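Local coordinates for protein arginyl-tRNA synthetase, putative (Plasmodium falciparum, PDB 5JLD) that probably catalyses the ATP-dependent attachment of L-arginine to tRNA(Arg), as a monomeric class I aminoacyl-tRNA synthetase, at residues M7-I10 and T11-I14; I119-N122 and D123-S127; K145-H148 and V149-R153; I402-I405 and K406-T409. All blocks are in the same frame, centred on the assembly; numbering follows the deposited sequence.

Contact 1 (M7-I10 and T11-I14)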
loop_
_atom_site.group_PDB
_atom_site.type_symbol
_atom_site.label_atom_id
_atom_site.label_comp_id
_atom_site.label_asym_id
_atom_site.label_seq_id
_atom_site.Cartn_x
_atom_site.Cartn_y
_atom_site.Cartn_z
ATOM N N MET A 7 -13.524 -15.234 -0.669
ATOM C CA MET A 7 -14.053 -14.669 0.569
ATOM C C MET A 7 -15.104 -13.598 0.309
ATOM O O MET A 7 -14.979 -12.775 -0.603
ATOM C CB MET A 7 -12.930 -14.057 1.420
ATOM C CG MET A 7 -11.802 -15.013 1.801
ATOM S SD MET A 7 -10.626 -14.259 2.956
ATOM C CE MET A 7 -11.586 -14.169 4.474
ATOM N N GLU A 8 -16.139 -13.623 1.135
ATOM C CA GLU A 8 -17.187 -12.619 1.120
ATOM C C GLU A 8 -16.679 -11.358 1.798
ATOM O O GLU A 8 -15.918 -11.433 2.783
ATOM C CB GLU A 8 -18.427 -13.165 1.847
ATOM C CG GLU A 8 -19.747 -12.632 1.361
ATOM C CD GLU A 8 -20.944 -13.346 1.993
ATOM O OE1 GLU A 8 -20.770 -14.150 2.948
ATOM O OE2 GLU A 8 -22.070 -13.099 1.516
ATOM N N CYS A 9 -17.099 -10.197 1.308
ATOM C CA CYS A 9 -16.773 -8.967 2.009
ATOM C C CYS A 9 -17.880 -8.663 3.024
ATOM O O CYS A 9 -18.949 -8.180 2.662
ATOM C CB CYS A 9 -16.594 -7.780 1.052
ATOM S SG CYS A 9 -16.255 -6.201 1.924
ATOM N N ILE A 10 -17.605 -8.930 4.295
ATOM C CA ILE A 10 -18.652 -8.883 5.320
ATOM C C ILE A 10 -19.197 -7.467 5.579
ATOM O O ILE A 10 -20.410 -7.287 5.711
ATOM C CB ILE A 10 -18.145 -9.500 6.639
ATOM C CG1 ILE A 10 -17.897 -11.003 6.445
ATOM C CG2 ILE A 10 -19.135 -9.249 7.770
ATOM C CD1 ILE A 10 -17.340 -11.695 7.676
ATOM N N THR A 11 -18.322 -6.465 5.648
ATOM C CA THR A 11 -18.796 -5.089 5.833
ATOM C C THR A 11 -19.848 -4.702 4.776
ATOM O O THR A 11 -20.823 -4.027 5.103
ATOM C CB THR A 11 -17.626 -4.067 5.800
ATOM O OG1 THR A 11 -16.807 -4.240 6.960
ATOM C CG2 THR A 11 -18.148 -2.649 5.789
ATOM N N LYS A 12 -19.652 -5.143 3.526
ATOM C CA LYS A 12 -20.557 -4.786 2.423
ATOM C C LYS A 12 -21.835 -5.586 2.501
ATOM O O LYS A 12 -22.919 -5.084 2.191
ATOM C CB LYS A 12 -19.902 -5.022 1.050
ATOM C CG LYS A 12 -19.081 -3.867 0.507
ATOM C CD LYS A 12 -18.647 -4.143 -0.957
ATOM C CE LYS A 12 -19.745 -3.790 -1.953
ATOM N NZ LYS A 12 -19.758 -2.328 -2.223
ATOM N N LYS A 13 -21.693 -6.843 2.907
ATOM C CA LYS A 13 -22.835 -7.725 3.136
ATOM C C LYS A 13 -23.806 -7.128 4.176
ATOM O O LYS A 13 -25.028 -6.975 3.943
ATOM C CB LYS A 13 -22.335 -9.095 3.592
ATOM C CG LYS A 13 -23.433 -10.128 3.754
ATOM C CD LYS A 13 -22.887 -11.486 4.175
ATOM C CE LYS A 13 -23.964 -12.552 3.996
ATOM N NZ LYS A 13 -23.470 -13.935 4.226
ATOM N N ILE A 14 -23.240 -6.771 5.320
ATOM C CA ILE A 14 -24.016 -6.207 6.422
ATOM C C ILE A 14 -24.574 -4.821 6.065
ATOM O O ILE A 14 -25.748 -4.499 6.375
ATOM C CB ILE A 14 -23.169 -6.119 7.686
ATOM C CG1 ILE A 14 -22.908 -7.526 8.247
ATOM C CG2 ILE A 14 -23.835 -5.225 8.697
ATOM C CD1 ILE A 14 -22.129 -7.544 9.579
#

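Contact 2 (I119-N122 and D123-S127)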
loop_
_atom_site.group_PDB
_atom_site.type_symbol
_atom_site.label_atom_id
_atom_site.label_comp_id
_atom_site.label_asym_id
_atom_site.label_seq_id
_atom_site.Cartn_x
_atom_site.Cartn_y
_atom_site.Cartn_z
ATOM N N ILE A 119 -9.535 -13.252 -3.035
ATOM C CA ILE A 119 -10.500 -12.167 -2.950
ATOM C C ILE A 119 -10.775 -11.622 -4.337
ATOM O O ILE A 119 -9.878 -11.100 -4.999
ATOM C CB ILE A 119 -10.002 -11.012 -2.044
ATOM C CG1 ILE A 119 -9.947 -11.428 -0.582
ATOM C CG2 ILE A 119 -10.884 -9.753 -2.198
ATOM C CD1 ILE A 119 -9.336 -10.315 0.322
ATOM N N ASN A 120 -12.014 -11.746 -4.782
ATOM C CA ASN A 120 -12.394 -11.148 -6.038
ATOM C C ASN A 120 -12.647 -9.664 -5.874
ATOM O O ASN A 120 -13.511 -9.255 -5.095
ATOM C CB ASN A 120 -13.637 -11.816 -6.603
ATOM C CG ASN A 120 -13.836 -11.482 -8.061
ATOM O OD1 ASN A 120 -14.077 -10.323 -8.411
ATOM N ND2 ASN A 120 -13.704 -12.489 -8.927
ATOM N N ILE A 121 -11.920 -8.844 -6.622
ATOM C CA ILE A 121 -12.055 -7.397 -6.480
ATOM C C ILE A 121 -13.485 -6.876 -6.744
ATOM O O ILE A 121 -13.894 -5.853 -6.173
ATOM C CB ILE A 121 -11.055 -6.663 -7.403
ATOM C CG1 ILE A 121 -10.962 -5.173 -7.024
ATOM C CG2 ILE A 121 -11.406 -6.876 -8.892
ATOM C CD1 ILE A 121 -9.730 -4.452 -7.633
ATOM N N ASN A 122 -14.244 -7.580 -7.586
ATOM C CA ASN A 122 -15.642 -7.233 -7.843
ATOM C C ASN A 122 -16.458 -7.139 -6.530
ATOM O O ASN A 122 -17.392 -6.335 -6.405
ATOM C CB ASN A 122 -16.275 -8.261 -8.793
ATOM C CG ASN A 122 -15.741 -8.149 -10.239
ATOM O OD1 ASN A 122 -15.301 -7.082 -10.674
ATOM N ND2 ASN A 122 -15.762 -9.265 -10.971
ATOM N N ASP A 123 -16.072 -7.941 -5.545
ATOM C CA ASP A 123 -16.797 -7.991 -4.278
ATOM C C ASP A 123 -16.345 -6.924 -3.288
ATOM O O ASP A 123 -16.956 -6.790 -2.224
ATOM C CB ASP A 123 -16.642 -9.367 -3.633
ATOM C CG ASP A 123 -17.222 -10.466 -4.471
ATOM O OD1 ASP A 123 -18.290 -10.249 -5.082
ATOM O OD2 ASP A 123 -16.607 -11.551 -4.525
ATOM N N ILE A 124 -15.291 -6.168 -3.598
ATOM C CA ILE A 124 -14.873 -5.148 -2.625
ATOM C C ILE A 124 -14.920 -3.741 -3.205
ATOM O O ILE A 124 -14.298 -2.817 -2.684
ATOM C CB ILE A 124 -13.469 -5.414 -2.075
ATOM C CG1 ILE A 124 -12.452 -5.569 -3.212
ATOM C CG2 ILE A 124 -13.469 -6.650 -1.175
ATOM C CD1 ILE A 124 -11.023 -5.558 -2.707
ATOM N N LYS A 125 -15.674 -3.587 -4.286
ATOM C CA LYS A 125 -15.760 -2.309 -4.976
ATOM C C LYS A 125 -17.169 -2.105 -5.495
ATOM O O LYS A 125 -17.995 -3.028 -5.479
ATOM C CB LYS A 125 -14.754 -2.234 -6.136
ATOM C CG LYS A 125 -15.077 -3.146 -7.335
ATOM C CD LYS A 125 -14.016 -3.000 -8.436
ATOM C CE LYS A 125 -14.309 -3.882 -9.636
ATOM N NZ LYS A 125 -15.589 -3.506 -10.332
ATOM N N GLU A 126 -17.453 -0.896 -5.954
ATOM C CA GLU A 126 -18.701 -0.689 -6.672
ATOM C C GLU A 126 -18.517 -1.132 -8.133
ATOM O O GLU A 126 -17.425 -1.010 -8.700
ATOM C CB GLU A 126 -19.146 0.768 -6.558
ATOM C CG GLU A 126 -19.642 1.121 -5.150
ATOM C CD GLU A 126 -20.779 0.212 -4.686
ATOM N N SER A 127 -19.578 -1.677 -8.722
ATOM C CA SER A 127 -19.504 -2.276 -10.050
ATOM C C SER A 127 -19.238 -1.227 -11.121
ATOM O O SER A 127 -18.820 -1.550 -12.234
ATOM C CB SER A 127 -20.796 -3.029 -10.377
ATOM O OG SER A 127 -21.835 -2.121 -10.688
HETATM O O HOH W 1 -14.256 -12.210 -3.372
HETATM O O HOH W 2 -17.686 -4.806 -8.705
#

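Contact 3 (K145-H148 and V149-R153)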
loop_
_atom_site.group_PDB
_atom_site.type_symbol
_atom_site.label_atom_id
_atom_site.label_comp_id
_atom_site.label_asym_id
_atom_site.label_seq_id
_atom_site.Cartn_x
_atom_site.Cartn_y
_atom_site.Cartn_z
ATOM N N LYS A 145 22.425 11.637 -7.839
ATOM C CA LYS A 145 22.128 12.084 -6.487
ATOM C C LYS A 145 21.885 10.907 -5.570
ATOM O O LYS A 145 21.449 9.845 -6.008
ATOM C CB LYS A 145 20.910 12.996 -6.448
ATOM C CG LYS A 145 21.122 14.332 -7.083
ATOM C CD LYS A 145 19.955 15.229 -6.759
ATOM C CE LYS A 145 20.256 16.651 -7.181
ATOM N NZ LYS A 145 19.129 17.571 -6.875
ATOM N N GLU A 146 22.147 11.096 -4.285
ATOM C CA GLU A 146 21.970 9.988 -3.367
ATOM C C GLU A 146 20.477 9.764 -3.165
ATOM O O GLU A 146 19.686 10.714 -3.082
ATOM C CB GLU A 146 22.680 10.221 -2.037
ATOM C CG GLU A 146 24.104 9.695 -2.018
ATOM C CD GLU A 146 24.259 8.311 -2.579
ATOM O OE1 GLU A 146 23.328 7.465 -2.431
ATOM O OE2 GLU A 146 25.296 8.061 -3.266
ATOM N N MET A 147 20.101 8.495 -3.132
ATOM C CA MET A 147 18.787 8.106 -2.656
ATOM C C MET A 147 18.756 8.412 -1.175
ATOM O O MET A 147 19.709 8.103 -0.469
ATOM C CB MET A 147 18.514 6.623 -2.906
ATOM C CG MET A 147 18.295 6.244 -4.356
ATOM S SD MET A 147 17.591 4.588 -4.528
ATOM C CE MET A 147 16.017 4.798 -3.689
ATOM N N HIS A 148 17.671 9.026 -0.708
ATOM C CA HIS A 148 17.516 9.301 0.721
ATOM C C HIS A 148 16.320 8.569 1.314
ATOM O O HIS A 148 15.548 7.923 0.600
ATOM C CB HIS A 148 17.395 10.806 0.982
ATOM C CG HIS A 148 16.290 11.474 0.223
ATOM N ND1 HIS A 148 14.970 11.083 0.321
ATOM C CD2 HIS A 148 16.312 12.507 -0.654
ATOM C CE1 HIS A 148 14.228 11.852 -0.458
ATOM N NE2 HIS A 148 15.017 12.723 -1.062
ATOM N N VAL A 149 16.174 8.689 2.630
ATOM C CA VAL A 149 15.171 7.947 3.381
ATOM C C VAL A 149 13.737 8.189 2.880
ATOM O O VAL A 149 12.892 7.291 2.951
ATOM C CB VAL A 149 15.282 8.276 4.894
ATOM C CG1 VAL A 149 14.868 9.711 5.180
ATOM C CG2 VAL A 149 14.463 7.303 5.703
ATOM N N GLY A 150 13.470 9.375 2.337
ATOM C CA GLY A 150 12.186 9.629 1.698
ATOM C C GLY A 150 11.946 8.716 0.501
ATOM O O GLY A 150 10.859 8.159 0.342
ATOM N N HIS A 151 12.970 8.562 -0.343
ATOM C CA HIS A 151 12.907 7.631 -1.468
ATOM C C HIS A 151 12.635 6.217 -0.967
ATOM O O HIS A 151 11.880 5.465 -1.580
ATOM C CB HIS A 151 14.215 7.644 -2.276
ATOM C CG HIS A 151 14.480 8.933 -2.987
ATOM N ND1 HIS A 151 15.732 9.507 -3.039
ATOM C CD2 HIS A 151 13.661 9.745 -3.697
ATOM C CE1 HIS A 151 15.673 10.624 -3.744
ATOM N NE2 HIS A 151 14.429 10.795 -4.149
ATOM N N LEU A 152 13.277 5.862 0.140
ATOM C CA LEU A 152 13.100 4.542 0.740
ATOM C C LEU A 152 11.648 4.327 1.142
ATOM O O LEU A 152 11.031 3.319 0.787
ATOM C CB LEU A 152 14.003 4.378 1.960
ATOM C CG LEU A 152 13.869 3.051 2.707
ATOM C CD1 LEU A 152 14.275 1.882 1.826
ATOM C CD2 LEU A 152 14.675 3.072 3.980
ATOM N N ARG A 153 11.109 5.282 1.888
ATOM C CA ARG A 153 9.715 5.220 2.313
ATOM C C ARG A 153 8.771 5.090 1.117
ATOM O O ARG A 153 7.864 4.257 1.120
ATOM C CB ARG A 153 9.350 6.456 3.127
ATOM C CG ARG A 153 7.931 6.392 3.690
ATOM C CD ARG A 153 7.755 7.336 4.880
ATOM N NE ARG A 153 6.664 6.901 5.742
ATOM C CZ ARG A 153 6.173 7.616 6.747
ATOM N NH1 ARG A 153 6.669 8.818 7.006
ATOM N NH2 ARG A 153 5.177 7.126 7.487
#

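Contact 4 (I402-I405 and K406-T409)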
loop_
_atom_site.group_PDB
_atom_site.type_symbol
_atom_site.label_atom_id
_atom_site.label_comp_id
_atom_site.label_asym_id
_atom_site.label_seq_id
_atom_site.Cartn_x
_atom_site.Cartn_y
_atom_site.Cartn_z
ATOM N N ILE A 402 22.259 1.905 1.803
ATOM C CA ILE A 402 22.750 0.529 1.859
ATOM C C ILE A 402 23.571 0.266 3.120
ATOM O O ILE A 402 23.451 -0.803 3.729
ATOM C CB ILE A 402 23.572 0.172 0.609
ATOM C CG1 ILE A 402 22.644 0.106 -0.606
ATOM C CG2 ILE A 402 24.282 -1.165 0.788
ATOM C CD1 ILE A 402 23.317 -0.375 -1.878
ATOM N N ASN A 403 24.384 1.235 3.529
ATOM C CA ASN A 403 25.086 1.104 4.801
ATOM C C ASN A 403 24.156 1.226 5.999
ATOM O O ASN A 403 24.391 0.608 7.032
ATOM C CB ASN A 403 26.229 2.116 4.900
ATOM C CG ASN A 403 27.471 1.660 4.148
ATOM O OD1 ASN A 403 27.572 1.803 2.926
ATOM N ND2 ASN A 403 28.429 1.102 4.885
ATOM N N LEU A 404 23.087 2.002 5.867
ATOM C CA LEU A 404 22.101 2.063 6.937
ATOM C C LEU A 404 21.482 0.674 7.150
ATOM O O LEU A 404 21.390 0.160 8.285
ATOM C CB LEU A 404 21.017 3.085 6.615
ATOM C CG LEU A 404 20.016 3.231 7.757
ATOM C CD1 LEU A 404 20.756 3.660 9.015
ATOM C CD2 LEU A 404 18.920 4.214 7.406
ATOM N N ILE A 405 21.087 0.052 6.047
ATOM C CA ILE A 405 20.527 -1.283 6.138
ATOM C C ILE A 405 21.572 -2.296 6.627
ATOM O O ILE A 405 21.231 -3.195 7.372
ATOM C CB ILE A 405 19.929 -1.749 4.795
ATOM C CG1 ILE A 405 18.728 -0.875 4.423
ATOM C CG2 ILE A 405 19.483 -3.201 4.888
ATOM C CD1 ILE A 405 18.079 -1.232 3.073
ATOM N N LYS A 406 22.838 -2.157 6.237
ATOM C CA LYS A 406 23.839 -3.126 6.696
ATOM C C LYS A 406 24.096 -2.959 8.198
ATOM O O LYS A 406 24.399 -3.931 8.903
ATOM C CB LYS A 406 25.151 -3.006 5.905
ATOM C CG LYS A 406 26.116 -1.932 6.384
ATOM C CD LYS A 406 27.520 -2.161 5.832
ATOM C CE LYS A 406 27.497 -2.425 4.332
ATOM N NZ LYS A 406 28.851 -2.742 3.803
ATOM N N GLU A 407 23.955 -1.728 8.682
ATOM C CA GLU A 407 24.023 -1.448 10.112
ATOM C C GLU A 407 22.884 -2.148 10.850
ATOM O O GLU A 407 23.104 -2.808 11.890
ATOM C CB GLU A 407 23.963 0.055 10.368
ATOM C CG GLU A 407 23.744 0.414 11.825
ATOM C CD GLU A 407 24.033 1.872 12.116
ATOM O OE1 GLU A 407 24.021 2.689 11.167
ATOM O OE2 GLU A 407 24.281 2.198 13.296
ATOM N N GLY A 408 21.674 -1.994 10.305
ATOM C CA GLY A 408 20.532 -2.728 10.814
ATOM C C GLY A 408 20.795 -4.226 10.844
ATOM O O GLY A 408 20.509 -4.895 11.824
ATOM N N THR A 409 21.358 -4.748 9.764
ATOM C CA THR A 409 21.670 -6.165 9.646
ATOM C C THR A 409 22.598 -6.598 10.774
ATOM O O THR A 409 22.351 -7.609 11.431
ATOM C CB THR A 409 22.300 -6.478 8.264
ATOM O OG1 THR A 409 21.344 -6.191 7.240
ATOM C CG2 THR A 409 22.726 -7.931 8.155
#

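Contact 1 (M7-I10 and T11-I14)
K13 reaches back over the start of helix 10-25 to pair with E8, which lies in the loop leading into the helix. Its CB rests against the carbonyl oxygens of C9 and I10 at the start of the helix, 3.4 Å from I10 O and a little further from C9 O. With CG anti to the backbone N (chi1 -175°) and every later torsion extended, the lysine runs straight toward the glutamate. CG comes only loosely near E8 OE2; CD and CE then slide past that same oxygen, with K13 CD 3.2 Å from E8 OE2. The ammonium ends against the carboxylate, its main bond being K13 NZ to E8 OE1 at 3.0 Å, on the syn side and 26° out of the carboxylate plane. A weak second bond goes from K13 NZ to E8 OE2, so the salt bridge is forked but uneven. E8 OE1 is also held by the hydroxyl of Y101, which should limit the swing of the carboxylate.

C9 is the N-cap. Its carbonyl accepts from K13 N (3.1 Å between K13 N and C9 O) and weakly from K12 N, while I14 N gives I10 O a nearly straight bond of 2.9 Å. On the buried side I10 CG2 lies 3.9 Å from I14 CD1, the two isoleucines pointing the same way.

This first turn belongs to the N-terminal domain of arginyl-tRNA synthetases. Y45 of strand 45-47 covers I10, T11 and I14, Y101 of helix 99-108 packs on I10 and K13, and helix 522-532 holds the helix start through D524 OD1, bonded to T11 N.

Contact 2 (I119-N122 and D123-S127)
Flat polar groups frame this short turn in the loop before strand 133-137 of the class I catalytic domain. The carboxylate of D123 is tied back by a water that donates to D123 OD2 (2.7 Å) and accepts from N120 N (2.7 Å), and the amide of N122 presents OD1 to K125 CE at 3.5 Å. The amide of N120 closes an Asx turn, with N122 N bonded to N120 OD1 (2.9 Å) in the carbonyl plane of that side chain. It leads into the single 3-10 turn that follows, where D123 N bonds to N120 O and I124 N to I121 O.

I124 has CG1 between its own backbone N and carbonyl carbon (chi1 54°), which brings the branch to 3.3 Å from I121 O and across the I121 side chain at about a right angle. Its other branch, CG2, turns to I119 CG2. F526 of helix 522-532 covers both I119 and I124. K125 climbs over the same turn, with CG 3.2 Å from I121 O, before bending at its last torsion. There its NZ bonds to E129 O and to a second water, which sits 3.0 Å from K125 NZ and donates to N122 O at 2.8 Å.

Contact 3 (K145-H148 and V149-R153)
The imidazoles of H148 and H151 lie face to face, their planes only 10° apart and their centroids 3.8 Å from each other. The overlap is close: H148 CE1 sits over the centre of the H151 ring, and H151 ND1 over the centre of the H148 ring. H148 achieves this by standing its CG between its backbone N and carbonyl carbon (chi1 56°), which folds the ring back over the first turn of helix 149-167. The ring then meets G150 edge-on, with G150 N in its plane and 3.0 Å from H148 ND1; G150 has no side chain to collide with CE1 of the H148 ring.

M147 also packs on H151. Its bent chain brings CE to 3.7 Å from H151 CB, while F259, L262 and Y263 of helix 242-265 pack on the same methionine, and L401 touches both M147 and L152. As N-cap, H148 also offers its carbonyl to L152 N (3.1 Å from L152 N to H148 O).

H148 to H151 read HVGH, the HIGH signature of class I synthetases, which in relatives lines the ATP site. The backbone N of H148 donates to H151 ND1 at 3.1 Å, tilted 25° from the ring plane, so that this edge of the ring is tied to the backbone. Together with the stack, that bond should limit rotation of the H151 ring.

Contact 4 (I402-I405 and K406-T409)
T409 and I405 are joined twice, and hydrogen bonding is the main tie between these successive turns of helix 401-420. I405 O takes T409 N at 2.9 Å and T409 OG1 at 3.0 Å, the two donors coming from opposite faces of its carbonyl plane. The hydroxyl is placed there because OG1 stands anti to its own carbonyl carbon (chi1 -63°), pointing back along the helix. The other three rungs are regular: K406 N to I402 O, E407 N to N403 O, and G408 N to L404 O, the last of these the straightest, with 169° at the hydrogen.

Van der Waals contact joins the outer side chains. K406 and N403 run side by side in the same direction, N403 ND2 lying 3.5 Å from K406 CD along the aliphatic part of the lysine. Nearer the backbone, K406 CG lies 3.1 Å from N403 O. On the next flank L404 and E407 approach at a slant, the carboxylate oxygen OE1 of E407 4.0 Å from L404 CD1.

Packing against neighbouring helices takes up another face. I405 is covered by C444 and I448 of helix 436-453 and by L262 of helix 242-265, and T409 touches S440 and C444. With polar residues outward, I405 and T409 facing the neighbouring helices and G408 buried, this is an amphipathic helix of the catalytic domain; a threonine hydroxyl bonded to the carbonyl four residues back is a familiar way for a helix to satisfy its own polar side chain.

How the contacts relate
The four contacts form two pairs on opposite sides of the chain's centre. Contacts 1 and 2 have centres 10 Å apart and touch, K12 CD lying 3.4 Å from D123 O, and both also lean on helix 522-532; this packs the N-terminal domain against the catalytic domain. Contacts 3 and 4 lie 14 Å apart between centres, with nearest atoms about 5 Å apart. L401, in the helix of contact 4, touches M147 and L152 of contact 3, and L262 touches M147 and I405. Contact 3 carries the HIGH signature and so probably marks the active site. The centres of contacts 2 and 3 are about 35 Å apart. Those of contacts 1 and 3 are about 39 Å apart.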